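Uncharacterized N-acetyltransferase D2E76_00625 (Mycobacteroides abscessus, PDB 6YCA) probably transfers acetyl groups from acetyl coenzyme A to amine substrates as an Eis-type GCN5-related N-acetyltransferase, yet is unable to modify aminoglycosides. Local coordinates at residues V88-V94 and A320-Y324; I190-W196 and L254-S258; W196-R202 and P409-F415. Residues are numbered along the deposited sequence.

Contact 1: V88-V94 and A320-Y324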
ATOM      1  N   VAL A  88      40.473  11.568  11.606  1.00 26.84           N
ATOM      2  CA  VAL A  88      40.835  11.700  10.195  1.00 29.57           C
ATOM      3  C   VAL A  88      41.598  10.451   9.763  1.00 32.42           C
ATOM      4  O   VAL A  88      42.044   9.681  10.629  1.00 34.56           O
ATOM      5  CB  VAL A  88      41.667  12.971   9.971  1.00 30.90           C
ATOM      6  CG1 VAL A  88      40.894  14.188  10.440  1.00 31.15           C
ATOM      7  CG2 VAL A  88      43.006  12.854  10.687  1.00 34.42           C
ATOM      8  N   PRO A  89      41.763  10.194   8.461  1.00 29.51           N
ATOM      9  CA  PRO A  89      42.501   8.997   8.031  1.00 26.56           C
ATOM     10  C   PRO A  89      43.876   8.900   8.675  1.00 26.13           C
ATOM     11  O   PRO A  89      44.659   9.851   8.666  1.00 34.01           O
ATOM     12  CB  PRO A  89      42.602   9.178   6.514  1.00 24.45           C
ATOM     13  CG  PRO A  89      41.385   9.945   6.165  1.00 26.57           C
ATOM     14  CD  PRO A  89      41.132  10.880   7.319  1.00 27.86           C
ATOM     15  N   GLY A  90      44.170   7.725   9.224  1.00 21.44           N
ATOM     16  CA  GLY A  90      45.366   7.508  10.001  1.00 22.59           C
ATOM     17  C   GLY A  90      45.141   7.442  11.494  1.00 24.12           C
ATOM     18  O   GLY A  90      46.071   7.092  12.230  1.00 23.96           O
ATOM     19  N   GLY A  91      43.942   7.779  11.961  1.00 24.91           N
ATOM     20  CA  GLY A  91      43.583   7.655  13.356  1.00 27.42           C
ATOM     21  C   GLY A  91      43.731   8.917  14.173  1.00 28.39           C
ATOM     22  O   GLY A  91      43.231   8.964  15.302  1.00 31.71           O
ATOM     23  N   SER A  92      44.393   9.937  13.640  1.00 30.23           N
ATOM     24  CA  SER A  92      44.604  11.168  14.388  1.00 31.36           C
ATOM     25  C   SER A  92      43.270  11.850  14.698  1.00 33.84           C
ATOM     26  O   SER A  92      42.334  11.815  13.896  1.00 30.13           O
ATOM     27  CB  SER A  92      45.510  12.096  13.585  1.00 28.91           C
ATOM     28  OG  SER A  92      45.985  13.152  14.388  1.00 34.45           O
ATOM     29  N   ARG A  93      43.189  12.468  15.880  1.00 35.32           N
ATOM     30  CA  ARG A  93      41.970  13.093  16.392  1.00 25.93           C
ATOM     31  C   ARG A  93      42.152  14.607  16.370  1.00 23.43           C
ATOM     32  O   ARG A  93      42.880  15.163  17.199  1.00 23.07           O
ATOM     33  CB  ARG A  93      41.678  12.624  17.816  1.00 23.02           C
ATOM     34  CG  ARG A  93      40.932  11.315  17.915  1.00 23.10           C
ATOM     35  CD  ARG A  93      40.526  11.035  19.353  1.00 24.63           C
ATOM     36  NE  ARG A  93      39.790   9.782  19.476  1.00 25.63           N
ATOM     37  CZ  ARG A  93      39.347   9.289  20.626  1.00 26.70           C
ATOM     38  NH1 ARG A  93      39.565   9.948  21.755  1.00 28.51           N
ATOM     39  NH2 ARG A  93      38.685   8.140  20.646  1.00 27.31           N
ATOM     40  N   VAL A  94      41.495  15.270  15.426  1.00 20.91           N
ATOM     41  CA  VAL A  94      41.716  16.696  15.195  1.00 21.15           C
ATOM     42  C   VAL A  94      40.698  17.510  15.985  1.00 21.77           C
ATOM     43  O   VAL A  94      39.608  17.003  16.288  1.00 21.52           O
ATOM     44  CB  VAL A  94      41.649  17.034  13.697  1.00 20.95           C
ATOM     45  CG1 VAL A  94      42.582  16.135  12.899  1.00 21.86           C
ATOM     46  CG2 VAL A  94      40.217  16.935  13.189  1.00 19.34           C
ATOM     47  N   ALA A 320      47.667  18.315   7.011  1.00 33.24           N
ATOM     48  CA  ALA A 320      48.846  17.797   7.686  1.00 34.54           C
ATOM     49  C   ALA A 320      48.491  16.753   8.733  1.00 33.64           C
ATOM     50  O   ALA A 320      49.319  15.892   9.046  1.00 37.53           O
ATOM     51  CB  ALA A 320      49.629  18.941   8.328  1.00 36.05           C
ATOM     52  N   ALA A 321      47.270  16.798   9.269  1.00 32.08           N
ATOM     53  CA  ALA A 321      46.888  15.884  10.338  1.00 31.32           C
ATOM     54  C   ALA A 321      46.566  14.483   9.846  1.00 33.18           C
ATOM     55  O   ALA A 321      46.595  13.544  10.649  1.00 35.65           O
ATOM     56  CB  ALA A 321      45.689  16.439  11.105  1.00 30.16           C
ATOM     57  N   ARG A 322      46.246  14.321   8.566  1.00 37.46           N
ATOM     58  CA  ARG A 322      45.950  13.017   7.991  1.00 35.68           C
ATOM     59  C   ARG A 322      47.196  12.423   7.346  1.00 32.06           C
ATOM     60  O   ARG A 322      48.189  13.110   7.100  1.00 32.41           O
ATOM     61  CB  ARG A 322      44.804  13.077   6.976  1.00 38.94           C
ATOM     62  CG  ARG A 322      45.136  13.742   5.653  1.00 40.55           C
ATOM     63  CD  ARG A 322      44.172  13.272   4.567  1.00 40.46           C
ATOM     64  NE  ARG A 322      44.453  11.906   4.131  1.00 41.63           N
ATOM     65  CZ  ARG A 322      43.702  11.217   3.273  1.00 38.30           C
ATOM     66  NH1 ARG A 322      42.611  11.763   2.748  1.00 35.36           N
ATOM     67  NH2 ARG A 322      44.045   9.979   2.936  1.00 35.62           N
ATOM     68  N   THR A 323      47.141  11.120   7.116  1.00 33.44           N
ATOM     69  CA  THR A 323      48.214  10.368   6.486  1.00 35.32           C
ATOM     70  C   THR A 323      47.934  10.103   5.010  1.00 32.16           C
ATOM     71  O   THR A 323      46.795  10.172   4.542  1.00 30.42           O
ATOM     72  CB  THR A 323      48.440   9.055   7.235  1.00 37.01           C
ATOM     73  OG1 THR A 323      47.761   7.992   6.553  1.00 40.37           O
ATOM     74  CG2 THR A 323      47.966   9.171   8.661  1.00 32.89           C
ATOM     75  N   TYR A 324      49.009   9.816   4.277  1.00 33.48           N
ATOM     76  CA  TYR A 324      48.954   9.553   2.846  1.00 35.91           C
ATOM     77  C   TYR A 324      49.844   8.361   2.527  1.00 38.39           C
ATOM     78  O   TYR A 324      50.575   7.859   3.384  1.00 42.62           O
ATOM     79  CB  TYR A 324      49.427  10.771   2.043  1.00 39.65           C
ATOM     80  CG  TYR A 324      48.713  12.055   2.392  1.00 33.84           C
ATOM     81  CD1 TYR A 324      47.524  12.402   1.765  1.00 32.47           C
ATOM     82  CD2 TYR A 324      49.227  12.921   3.348  1.00 36.66           C
ATOM     83  CE1 TYR A 324      46.867  13.573   2.081  1.00 31.72           C
ATOM     84  CE2 TYR A 324      48.580  14.098   3.668  1.00 36.46           C
ATOM     85  CZ  TYR A 324      47.398  14.418   3.033  1.00 36.76           C
ATOM     86  OH  TYR A 324      46.744  15.587   3.350  1.00 36.51           O
TER
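Ala321, near the end of helix 315-321, sets its methyl against the hairpin residues 88-94: its CB lies 3.6 Å from Val94 CG1, and a side chain this small lets the backbone come close. Ala321 O is packed by Val88 CG2 at 3.7 Å and by Ser92 CB at 3.4 Å. Arg322 follows, in the loop after the helix. Arg322 CA approaches Pro89 O at 3.5 Å in a CA-H...O contact, while Pro89 CG lies over one face of the guanidinium, 3.9 Å from Arg322 CZ. The arginine folds back so that Arg322 NE donates to Thr323 O at 2.9 Å, and its NH2 also reaches Phe403 O, so the buried charge is well supplied with acceptors. At Thr323 the two backbones are joined directly: Thr323 N donates to Pro89 O at 3.2 Å, and Thr323 CG2 sits 3.4 Å from Gly90 CA, just where a side chain on Gly90 would collide. The CA-to-CB bond of Tyr324 points away, and its ring meets Phe403 edge-to-face. The opposing residues Val88 to Gly91 form a type II turn, with proline and glycine at its two central positions and Gly91 N bonded to Val88 O at 3.0 Å. It belongs to the beta hairpin linking strands 75-87 and 93-104 of the N-terminal GNAT region, docked here on the sterol-carrier-like C-terminal region, as in Eis proteins.

Contact 2: I190-W196 and L254-S258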
ATOM      1  N   ILE A 190      33.196   2.530  26.677  1.00 22.97           N
ATOM      2  CA  ILE A 190      33.504   1.653  25.555  1.00 26.55           C
ATOM      3  C   ILE A 190      33.642   2.469  24.277  1.00 30.10           C
ATOM      4  O   ILE A 190      34.562   2.248  23.480  1.00 36.03           O
ATOM      5  CB  ILE A 190      32.448   0.539  25.410  1.00 24.52           C
ATOM      6  CG1 ILE A 190      32.331  -0.285  26.690  1.00 22.40           C
ATOM      7  CG2 ILE A 190      32.791  -0.371  24.236  1.00 24.90           C
ATOM      8  CD1 ILE A 190      31.261  -1.351  26.613  1.00 21.91           C
ATOM      9  N   TYR A 191      32.750   3.445  24.074  1.00 25.60           N
ATOM     10  CA  TYR A 191      32.817   4.257  22.863  1.00 23.94           C
ATOM     11  C   TYR A 191      34.090   5.093  22.819  1.00 22.80           C
ATOM     12  O   TYR A 191      34.614   5.358  21.731  1.00 23.15           O
ATOM     13  CB  TYR A 191      31.589   5.170  22.746  1.00 22.86           C
ATOM     14  CG  TYR A 191      31.619   6.058  21.513  1.00 23.00           C
ATOM     15  CD1 TYR A 191      31.162   5.592  20.283  1.00 27.90           C
ATOM     16  CD2 TYR A 191      32.130   7.350  21.571  1.00 20.23           C
ATOM     17  CE1 TYR A 191      31.201   6.391  19.152  1.00 25.07           C
ATOM     18  CE2 TYR A 191      32.176   8.153  20.444  1.00 20.53           C
ATOM     19  CZ  TYR A 191      31.710   7.669  19.239  1.00 24.93           C
ATOM     20  OH  TYR A 191      31.756   8.466  18.117  1.00 28.87           O
ATOM     21  N   GLU A 192      34.612   5.490  23.983  1.00 22.32           N
ATOM     22  CA  GLU A 192      35.726   6.431  24.022  1.00 23.16           C
ATOM     23  C   GLU A 192      36.920   5.958  23.203  1.00 25.10           C
ATOM     24  O   GLU A 192      37.648   6.783  22.640  1.00 27.28           O
ATOM     25  CB  GLU A 192      36.140   6.691  25.475  1.00 26.02           C
ATOM     26  CG  GLU A 192      37.328   7.626  25.626  1.00 33.88           C
ATOM     27  CD  GLU A 192      37.099   8.978  24.977  1.00 41.25           C
ATOM     28  OE1 GLU A 192      35.928   9.417  24.892  1.00 43.62           O
ATOM     29  OE2 GLU A 192      38.095   9.596  24.538  1.00 41.38           O
ATOM     30  N   ARG A 193      37.133   4.646  23.102  1.00 26.50           N
ATOM     31  CA  ARG A 193      38.241   4.120  22.316  1.00 26.85           C
ATOM     32  C   ARG A 193      37.915   3.955  20.831  1.00 27.18           C
ATOM     33  O   ARG A 193      38.562   3.152  20.150  1.00 27.87           O
ATOM     34  CB  ARG A 193      38.883   2.891  22.969  1.00 25.48           C
ATOM     35  CG  ARG A 193      37.958   1.766  23.342  1.00 24.28           C
ATOM     36  CD  ARG A 193      38.695   0.822  24.288  1.00 24.87           C
ATOM     37  NE  ARG A 193      38.195  -0.547  24.232  1.00 27.68           N
ATOM     38  CZ  ARG A 193      38.715  -1.510  23.480  1.00 28.29           C
ATOM     39  NH1 ARG A 193      39.759  -1.265  22.695  1.00 29.80           N
ATOM     40  NH2 ARG A 193      38.184  -2.722  23.509  1.00 27.25           N
ATOM     41  N   ALA A 194      36.922   4.690  20.328  1.00 26.09           N
ATOM     42  CA  ALA A 194      36.552   4.608  18.921  1.00 22.07           C
ATOM     43  C   ALA A 194      37.701   5.114  18.063  1.00 24.84           C
ATOM     44  O   ALA A 194      38.233   6.205  18.299  1.00 25.89           O
ATOM     45  CB  ALA A 194      35.311   5.457  18.662  1.00 20.03           C
ATOM     46  N   ALA A 195      38.083   4.320  17.059  1.00 25.49           N
ATOM     47  CA  ALA A 195      39.212   4.655  16.208  1.00 21.96           C
ATOM     48  C   ALA A 195      38.894   4.676  14.721  1.00 21.36           C
ATOM     49  O   ALA A 195      39.795   4.956  13.922  1.00 22.01           O
ATOM     50  CB  ALA A 195      40.381   3.695  16.460  1.00 23.02           C
ATOM     51  N   TRP A 196      37.651   4.419  14.323  1.00 20.30           N
ATOM     52  CA  TRP A 196      37.320   4.384  12.908  1.00 19.84           C
ATOM     53  C   TRP A 196      37.251   5.796  12.341  1.00 25.23           C
ATOM     54  O   TRP A 196      36.895   6.753  13.036  1.00 27.27           O
ATOM     55  CB  TRP A 196      35.997   3.653  12.664  1.00 18.87           C
ATOM     56  CG  TRP A 196      34.778   4.336  13.191  1.00 18.19           C
ATOM     57  CD1 TRP A 196      34.060   5.320  12.576  1.00 17.79           C
ATOM     58  CD2 TRP A 196      34.101   4.057  14.420  1.00 17.99           C
ATOM     59  NE1 TRP A 196      32.992   5.688  13.356  1.00 17.41           N
ATOM     60  CE2 TRP A 196      32.995   4.927  14.495  1.00 19.48           C
ATOM     61  CE3 TRP A 196      34.332   3.170  15.472  1.00 18.29           C
ATOM     62  CZ2 TRP A 196      32.122   4.930  15.581  1.00 19.48           C
ATOM     63  CZ3 TRP A 196      33.465   3.176  16.549  1.00 18.10           C
ATOM     64  CH2 TRP A 196      32.375   4.051  16.596  1.00 17.67           C
ATOM     65  N   LEU A 254      26.002   0.265  17.001  1.00 17.96           N
ATOM     66  CA  LEU A 254      26.892  -0.892  16.951  1.00 17.63           C
ATOM     67  C   LEU A 254      28.313  -0.342  16.971  1.00 24.27           C
ATOM     68  O   LEU A 254      28.810   0.154  15.957  1.00 28.66           O
ATOM     69  CB  LEU A 254      26.639  -1.712  15.694  1.00 17.60           C
ATOM     70  CG  LEU A 254      27.011  -3.196  15.684  1.00 16.81           C
ATOM     71  CD1 LEU A 254      26.560  -3.824  14.376  1.00 16.43           C
ATOM     72  CD2 LEU A 254      28.495  -3.421  15.896  1.00 17.10           C
ATOM     73  N   VAL A 255      28.971  -0.438  18.120  1.00 27.22           N
ATOM     74  CA  VAL A 255      30.339   0.030  18.287  1.00 23.94           C
ATOM     75  C   VAL A 255      31.225  -1.196  18.428  1.00 28.75           C
ATOM     76  O   VAL A 255      31.026  -2.007  19.340  1.00 32.36           O
ATOM     77  CB  VAL A 255      30.466   0.949  19.508  1.00 22.29           C
ATOM     78  CG1 VAL A 255      31.900   1.400  19.670  1.00 26.33           C
ATOM     79  CG2 VAL A 255      29.540   2.137  19.359  1.00 23.24           C
ATOM     80  N   ALA A 256      32.199  -1.337  17.529  1.00 29.12           N
ATOM     81  CA  ALA A 256      33.101  -2.486  17.543  1.00 31.44           C
ATOM     82  C   ALA A 256      34.505  -2.001  17.218  1.00 35.30           C
ATOM     83  O   ALA A 256      34.763  -1.561  16.093  1.00 38.93           O
ATOM     84  CB  ALA A 256      32.655  -3.544  16.535  1.00 29.31           C
ATOM     85  N   HIS A 257      35.412  -2.111  18.191  1.00 31.25           N
ATOM     86  CA  HIS A 257      36.787  -1.645  18.059  1.00 24.49           C
ATOM     87  C   HIS A 257      37.727  -2.732  17.575  1.00 24.27           C
ATOM     88  O   HIS A 257      38.945  -2.523  17.557  1.00 32.20           O
ATOM     89  CB  HIS A 257      37.291  -1.093  19.391  1.00 28.63           C
ATOM     90  CG  HIS A 257      36.368  -0.099  20.018  1.00 41.37           C
ATOM     91  ND1 HIS A 257      36.023   1.087  19.404  1.00 44.73           N
ATOM     92  CD2 HIS A 257      35.726  -0.107  21.210  1.00 44.90           C
ATOM     93  CE1 HIS A 257      35.201   1.761  20.187  1.00 45.23           C
ATOM     94  NE2 HIS A 257      35.007   1.060  21.289  1.00 46.04           N
ATOM     95  N   SER A 258      37.190  -3.880  17.179  1.00 21.29           N
ATOM     96  CA  SER A 258      37.987  -5.017  16.766  1.00 22.15           C
ATOM     97  C   SER A 258      37.181  -5.799  15.744  1.00 26.21           C
ATOM     98  O   SER A 258      35.949  -5.778  15.767  1.00 35.31           O
ATOM     99  CB  SER A 258      38.270  -5.904  17.983  1.00 25.69           C
ATOM    100  OG  SER A 258      38.833  -7.143  17.610  1.00 34.19           O
TER
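In the second GNAT region of this Eis-type chain, the end of helix 184-192 and the loop after it pack against the end of strand 248-256, with His257 filling the gap between them. On the strand side the apolar part rests on Val255: this beta-branched residue, suited to an extended chain, points toward the helix and meets two ring edges, its CG2 3.9 Å from Tyr191 CD1 and its CG1 3.9 Å from Trp196 CZ3. Tyr191 turns its hydroxyl elsewhere, to Val200 O. The imidazole of His257 adds a CH-pi contact, since Arg193 CG lies over its face, 3.9 Å from the ring centroid; the charged end of this arginine goes on to a salt bridge with Asp228. Ala194 is small enough to let the ring in, its CA 3.4 Å from His257 CE1. Among polar interactions, Ala194 N bonds to Tyr191 O at 2.8 Å as the chain leaves the helix. Histidine suits its own place because a flat ring can both pack and donate: Ile190 O, a carbonyl near the helix end, lies near the ring plane and accepts a hydrogen bond from His257 NE2 at a short 2.5 Å, with 138° at the hydrogen.

Contact 3: W196-R202 and P409-F415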
ATOM      1  N   TRP A 196      37.651   4.419  14.323  1.00 20.30           N
ATOM      2  CA  TRP A 196      37.320   4.384  12.908  1.00 19.84           C
ATOM      3  C   TRP A 196      37.251   5.796  12.341  1.00 25.23           C
ATOM      4  O   TRP A 196      36.895   6.753  13.036  1.00 27.27           O
ATOM      5  CB  TRP A 196      35.997   3.653  12.664  1.00 18.87           C
ATOM      6  CG  TRP A 196      34.778   4.336  13.191  1.00 18.19           C
ATOM      7  CD1 TRP A 196      34.060   5.320  12.576  1.00 17.79           C
ATOM      8  CD2 TRP A 196      34.101   4.057  14.420  1.00 17.99           C
ATOM      9  NE1 TRP A 196      32.992   5.688  13.356  1.00 17.41           N
ATOM     10  CE2 TRP A 196      32.995   4.927  14.495  1.00 19.48           C
ATOM     11  CE3 TRP A 196      34.332   3.170  15.472  1.00 18.29           C
ATOM     12  CZ2 TRP A 196      32.122   4.930  15.581  1.00 19.48           C
ATOM     13  CZ3 TRP A 196      33.465   3.176  16.549  1.00 18.10           C
ATOM     14  CH2 TRP A 196      32.375   4.051  16.596  1.00 17.67           C
ATOM     15  N   THR A 197      37.622   5.920  11.066  1.00 27.05           N
ATOM     16  CA  THR A 197      37.662   7.224  10.417  1.00 29.26           C
ATOM     17  C   THR A 197      36.257   7.795  10.293  1.00 32.78           C
ATOM     18  O   THR A 197      35.330   7.105   9.857  1.00 35.31           O
ATOM     19  CB  THR A 197      38.300   7.108   9.038  1.00 27.70           C
ATOM     20  OG1 THR A 197      39.628   6.595   9.174  1.00 35.89           O
ATOM     21  CG2 THR A 197      38.367   8.474   8.376  1.00 24.36           C
ATOM     22  N   GLY A 198      36.104   9.064  10.680  1.00 27.01           N
ATOM     23  CA  GLY A 198      34.827   9.736  10.703  1.00 19.34           C
ATOM     24  C   GLY A 198      34.203   9.849  12.079  1.00 18.86           C
ATOM     25  O   GLY A 198      33.280  10.650  12.261  1.00 18.41           O
ATOM     26  N   SER A 199      34.689   9.079  13.048  1.00 21.99           N
ATOM     27  CA  SER A 199      34.140   9.123  14.396  1.00 21.60           C
ATOM     28  C   SER A 199      34.359  10.492  15.035  1.00 23.17           C
ATOM     29  O   SER A 199      35.352  11.177  14.779  1.00 29.18           O
ATOM     30  CB  SER A 199      34.768   8.021  15.256  1.00 19.08           C
ATOM     31  OG  SER A 199      36.181   8.117  15.271  1.00 19.94           O
ATOM     32  N   VAL A 200      33.390  10.904  15.849  1.00 19.36           N
ATOM     33  CA  VAL A 200      33.423  12.189  16.528  1.00 20.06           C
ATOM     34  C   VAL A 200      33.213  11.950  18.015  1.00 21.45           C
ATOM     35  O   VAL A 200      32.718  10.902  18.436  1.00 25.37           O
ATOM     36  CB  VAL A 200      32.374  13.182  15.988  1.00 19.87           C
ATOM     37  CG1 VAL A 200      32.468  13.278  14.471  1.00 19.58           C
ATOM     38  CG2 VAL A 200      30.983  12.774  16.427  1.00 19.42           C
ATOM     39  N   ALA A 201      33.618  12.933  18.815  1.00 21.37           N
ATOM     40  CA  ALA A 201      33.444  12.829  20.256  1.00 21.96           C
ATOM     41  C   ALA A 201      31.964  12.814  20.620  1.00 22.92           C
ATOM     42  O   ALA A 201      31.145  13.503  20.004  1.00 24.99           O
ATOM     43  CB  ALA A 201      34.116  14.011  20.948  1.00 23.17           C
ATOM     44  N   ARG A 202      31.628  12.026  21.643  1.00 21.73           N
ATOM     45  CA  ARG A 202      30.301  12.018  22.249  1.00 22.30           C
ATOM     46  C   ARG A 202      30.424  12.619  23.640  1.00 28.50           C
ATOM     47  O   ARG A 202      30.703  11.899  24.612  1.00 32.72           O
ATOM     48  CB  ARG A 202      29.732  10.599  22.318  1.00 24.87           C
ATOM     49  CG  ARG A 202      29.236  10.066  20.982  1.00 23.01           C
ATOM     50  CD  ARG A 202      28.682   8.658  21.114  1.00 19.47           C
ATOM     51  NE  ARG A 202      28.236   8.136  19.825  1.00 18.59           N
ATOM     52  CZ  ARG A 202      27.634   6.965  19.656  1.00 19.72           C
ATOM     53  NH1 ARG A 202      27.403   6.176  20.695  1.00 23.07           N
ATOM     54  NH2 ARG A 202      27.254   6.584  18.447  1.00 22.40           N
ATOM     55  N   PRO A 409      34.594   6.487   5.308  1.00 26.67           N
ATOM     56  CA  PRO A 409      34.425   7.167   6.594  1.00 23.29           C
ATOM     57  C   PRO A 409      32.973   7.143   7.027  1.00 23.13           C
ATOM     58  O   PRO A 409      32.053   7.080   6.209  1.00 26.71           O
ATOM     59  CB  PRO A 409      34.876   8.596   6.290  1.00 26.00           C
ATOM     60  CG  PRO A 409      34.566   8.763   4.847  1.00 24.58           C
ATOM     61  CD  PRO A 409      34.842   7.433   4.211  1.00 21.95           C
ATOM     62  N   PHE A 410      32.774   7.210   8.338  1.00 22.14           N
ATOM     63  CA  PHE A 410      31.447   7.035   8.903  1.00 21.20           C
ATOM     64  C   PHE A 410      31.456   7.543  10.335  1.00 20.44           C
ATOM     65  O   PHE A 410      32.359   7.207  11.106  1.00 23.03           O
ATOM     66  CB  PHE A 410      31.089   5.549   8.870  1.00 16.50           C
ATOM     67  CG  PHE A 410      29.880   5.204   9.662  1.00 16.14           C
ATOM     68  CD1 PHE A 410      28.625   5.560   9.216  1.00 18.79           C
ATOM     69  CD2 PHE A 410      29.996   4.521  10.857  1.00 18.37           C
ATOM     70  CE1 PHE A 410      27.502   5.246   9.946  1.00 28.20           C
ATOM     71  CE2 PHE A 410      28.878   4.193  11.592  1.00 26.26           C
ATOM     72  CZ  PHE A 410      27.627   4.558  11.137  1.00 30.99           C
ATOM     73  N   ALA A 411      30.467   8.362  10.680  1.00 17.62           N
ATOM     74  CA  ALA A 411      30.289   8.880  12.035  1.00 20.85           C
ATOM     75  C   ALA A 411      29.042   8.224  12.618  1.00 30.49           C
ATOM     76  O   ALA A 411      27.922   8.649  12.334  1.00 46.86           O
ATOM     77  CB  ALA A 411      30.143  10.398  12.009  1.00 20.20           C
ATOM     78  N   GLY A 412      29.221   7.211  13.455  1.00 24.11           N
ATOM     79  CA  GLY A 412      28.060   6.516  13.989  1.00 27.99           C
ATOM     80  C   GLY A 412      27.177   7.320  14.927  1.00 30.56           C
ATOM     81  O   GLY A 412      26.319   6.754  15.614  1.00 32.93           O
ATOM     82  N   THR A 413      27.363   8.640  14.955  1.00 25.15           N
ATOM     83  CA  THR A 413      26.706   9.507  15.920  1.00 22.14           C
ATOM     84  C   THR A 413      26.191  10.762  15.230  1.00 21.92           C
ATOM     85  O   THR A 413      26.836  11.288  14.318  1.00 20.48           O
ATOM     86  CB  THR A 413      27.670   9.881  17.062  1.00 21.02           C
ATOM     87  OG1 THR A 413      27.600  11.287  17.312  1.00 20.58           O
ATOM     88  CG2 THR A 413      29.102   9.506  16.711  1.00 20.50           C
ATOM     89  N   ASN A 414      25.025  11.234  15.673  1.00 22.10           N
ATOM     90  CA  ASN A 414      24.408  12.446  15.153  1.00 22.95           C
ATOM     91  C   ASN A 414      24.302  13.494  16.253  1.00 28.27           C
ATOM     92  O   ASN A 414      24.314  13.182  17.448  1.00 30.72           O
ATOM     93  CB  ASN A 414      23.008  12.172  14.595  1.00 20.21           C
ATOM     94  CG  ASN A 414      23.037  11.475  13.249  1.00 23.76           C
ATOM     95  OD1 ASN A 414      24.104  11.185  12.698  1.00 27.83           O
ATOM     96  ND2 ASN A 414      21.855  11.200  12.709  1.00 23.22           N
ATOM     97  N   PHE A 415      24.221  14.753  15.829  1.00 24.22           N
ATOM     98  CA  PHE A 415      24.109  15.875  16.753  1.00 20.82           C
ATOM     99  C   PHE A 415      23.463  17.085  16.077  1.00 21.43           C
ATOM    100  O   PHE A 415      23.136  18.075  16.730  1.00 22.44           O
ATOM    101  CB  PHE A 415      25.473  16.241  17.340  1.00 21.11           C
ATOM    102  CG  PHE A 415      26.529  16.481  16.310  1.00 20.75           C
ATOM    103  CD1 PHE A 415      26.695  17.740  15.750  1.00 24.22           C
ATOM    104  CD2 PHE A 415      27.358  15.448  15.898  1.00 22.46           C
ATOM    105  CE1 PHE A 415      27.665  17.962  14.788  1.00 24.09           C
ATOM    106  CE2 PHE A 415      28.337  15.662  14.940  1.00 21.87           C
ATOM    107  CZ  PHE A 415      28.491  16.922  14.386  1.00 22.77           C
ATOM    108  OXT PHE A 415      23.271  17.114  14.858  1.00 21.03           O
TER
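Val200 lies at the apolar centre of this buried crossing, where the C-terminal tail, following the sterol-carrier-like region, packs on the loop between helices 184-192 and 204-216 of the second GNAT region. Val200 CG2 meets Thr413 CG2 at 3.8 Å and Phe415 CE2 at 4.2 Å, while Val200 CG1 is 4.4 Å from Ala411 CB; a compact branched side chain can touch all three. The nearest atoms of the side chain of Phe415, the last residue, and the bound acetyl coenzyme A are about 7 Å apart, which places the tail near the cofactor of the N-terminal GNAT region. Farther along, the five-membered ring of Trp196 and the Phe410 ring lie near parallel (30°) but slid so far, centroids 6.0 Å apart, that they barely overlap. Gly198 takes a positive phi, and any CB there would strike Phe410 N, so glycine lets the tail pass close. Around this lies the polar edge. Residues Trp196 to Ser199 form a type II turn, closed by Ser199 N to Trp196 O at 3.2 Å. Phe415 O is hydrogen-bonded to Thr100 OG1. Phe410 N donates to Thr197 O at 3.0 Å, and Trp196 NE1 makes a weak bond to Phe410 O at 2.8 Å. Arg202 reaches across to the tail with its end, forming a salt bridge to Asp253 through NH1, and Arg202 NE packs 3.3 Å from Thr413 CB.

Along the chain the segments begin with 88-94 and continue through 190-196, 196-202, 254-258 and 320-324 to 409-415. Contact 2 therefore falls wholly between the two halves of contact 1, whereas contact 3 crosses both. Contacts 2 and 3 share Trp196 and have centres about 10 Å apart; contact 1 is about 17 Å from contact 2 and 14 Å from contact 3, centre to centre. Contacts 1 and 2 reach the same large sheet, and Arg93 ties them by a salt bridge to Glu192, while a probable hydrogen bond from Tyr191 links contacts 2 and 3. Together they join both GNAT regions and the sterol-carrier-like region within one subunit.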